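PDB 3G64: putative enoyl-CoA hydratase from Streptomyces coelicolor A3, which probably catalyses the hydration of enoyl-CoA thioesters or a related acyl-CoA reaction, as a member of the crotonase-like enoyl-CoA hydratase/isomerase family. Local coordinates for residues L32-P35 against L41-E44. Sequence-based numbering, arbitrary orientation.
Sequences LARP and LTFE
NH1 of Arg-34 is gripped by the carbonyl oxygen of Ala-40 through a hydrogen bond, with Asp-79 adding a long, weak ion pair, and this same nitrogen lies 3.4 Å from CG2 of Thr-42. CG2 of Thr-42 sits over one face of the guanidinium, 3.3 Å above its plane and displaced toward the rim. The other terminal nitrogen, NH2, forms a salt bridge with Glu-82 of helix 80-87, so the flat group is anchored by its nitrogens while a methyl packs on its face. A bend at chi3 (113°) turns the guanidinium so that this face meets the Thr-42 methyl.

Thr-42 is the N-cap of helix 43-58. With OG1 set between the backbone N and the carbonyl carbon (chi1 60°), the hydroxyl bonds to the backbone N of Ala-45, and CG2 is left to meet the arginine. One small side chain thus caps the helix and packs against the loop that leads to it.

Deeper in, the contact is purely apolar: CD2 of Leu-32 meets CD2 of Leu-41 at 4.2 Å. Both leucines also touch Cys-75, and Leu-41 reaches on to Ala-127 and Leu-131 of helix 127-134.

An alanine in place of Arg-34 would probably leave Glu-82 without its cationic mate and the Ala-40 carbonyl without this donor, while uncovering the Thr-42 methyl.

With no hydrogen bond joining the two segments directly, the strand-to-helix connection of this crotonase-like fold is closed here by a leucine pair inside and, nearer the surface, by an arginine whose charge is probably balanced mainly by Glu-82 and which presents a face to the Thr-42 methyl.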
loop_
_atom_site.group_PDB
_atom_site.type_symbol
_atom_site.label_atom_id
_atom_site.label_comp_id
_atom_site.label_asym_id
_atom_site.label_seq_id
_atom_site.Cartn_x
_atom_site.Cartn_y
_atom_site.Cartn_z
ATOM N N LEU A 32 -17.986 -17.994 16.279
ATOM C CA LEU A 32 -16.962 -18.785 16.960
ATOM C C LEU A 32 -17.498 -19.375 18.263
ATOM O O LEU A 32 -18.268 -18.742 18.986
ATOM C CB LEU A 32 -15.736 -17.941 17.234
ATOM C CG LEU A 32 -15.134 -17.375 15.952
ATOM C CD1 LEU A 32 -14.003 -16.443 16.301
ATOM C CD2 LEU A 32 -14.647 -18.537 15.024
ATOM N N ALA A 33 -17.080 -20.602 18.545
ATOM C CA ALA A 33 -17.451 -21.286 19.774
ATOM C C ALA A 33 -16.530 -20.912 20.965
ATOM O O ALA A 33 -15.363 -20.505 20.778
ATOM C CB ALA A 33 -17.446 -22.801 19.532
ATOM N N ARG A 34 -17.074 -21.048 22.176
ATOM C CA ARG A 34 -16.314 -20.943 23.443
ATOM C C ARG A 34 -16.136 -19.556 24.015
ATOM O O ARG A 34 -15.012 -19.119 24.230
ATOM C CB ARG A 34 -14.938 -21.607 23.333
ATOM C CG ARG A 34 -14.996 -23.044 22.874
ATOM C CD ARG A 34 -13.674 -23.461 22.256
ATOM N NE ARG A 34 -12.977 -24.461 23.047
ATOM C CZ ARG A 34 -11.689 -24.400 23.396
ATOM N NH1 ARG A 34 -10.912 -23.372 23.025
ATOM N NH2 ARG A 34 -11.175 -25.396 24.112
ATOM N N PRO A 35 -17.244 -18.872 24.296
ATOM C CA PRO A 35 -17.214 -17.505 24.818
ATOM C C PRO A 35 -16.488 -17.439 26.146
ATOM O O PRO A 35 -15.878 -16.416 26.440
ATOM C CB PRO A 35 -18.689 -17.151 25.040
ATOM C CG PRO A 35 -19.484 -18.370 24.699
ATOM C CD PRO A 35 -18.601 -19.392 24.069
ATOM N N LEU A 41 -9.284 -20.449 19.557
ATOM C CA LEU A 41 -9.382 -21.451 18.514
ATOM C C LEU A 41 -8.638 -22.748 18.834
ATOM O O LEU A 41 -7.539 -22.744 19.390
ATOM C CB LEU A 41 -8.837 -20.863 17.211
ATOM C CG LEU A 41 -9.544 -19.620 16.690
ATOM C CD1 LEU A 41 -8.751 -18.997 15.523
ATOM C CD2 LEU A 41 -10.937 -20.012 16.265
ATOM N N THR A 42 -9.245 -23.859 18.441
ATOM C CA THR A 42 -8.627 -25.166 18.568
ATOM C C THR A 42 -8.308 -25.704 17.162
ATOM O O THR A 42 -8.746 -25.137 16.163
ATOM C CB THR A 42 -9.605 -26.121 19.180
ATOM O OG1 THR A 42 -10.749 -26.182 18.322
ATOM C CG2 THR A 42 -10.058 -25.621 20.602
ATOM N N PHE A 43 -7.595 -26.824 17.098
ATOM C CA PHE A 43 -7.310 -27.455 15.833
ATOM C C PHE A 43 -8.592 -27.711 15.068
ATOM O O PHE A 43 -8.636 -27.520 13.861
ATOM C CB PHE A 43 -6.575 -28.786 16.066
ATOM C CG PHE A 43 -5.189 -28.610 16.628
ATOM C CD1 PHE A 43 -4.315 -27.706 16.055
ATOM C CD2 PHE A 43 -4.779 -29.320 17.736
ATOM C CE1 PHE A 43 -3.034 -27.517 16.570
ATOM C CE2 PHE A 43 -3.509 -29.147 18.263
ATOM C CZ PHE A 43 -2.627 -28.243 17.671
ATOM N N GLU A 44 -9.621 -28.180 15.768
ATOM C CA GLU A 44 -10.880 -28.559 15.122
ATOM C C GLU A 44 -11.663 -27.346 14.613
ATOM O O GLU A 44 -12.402 -27.452 13.646
ATOM C CB GLU A 44 -11.768 -29.371 16.079
ATOM C CG GLU A 44 -11.236 -30.755 16.384
ATOM C CD GLU A 44 -10.127 -30.752 17.445
ATOM O OE1 GLU A 44 -9.893 -29.711 18.118
ATOM O OE2 GLU A 44 -9.474 -31.813 17.591
#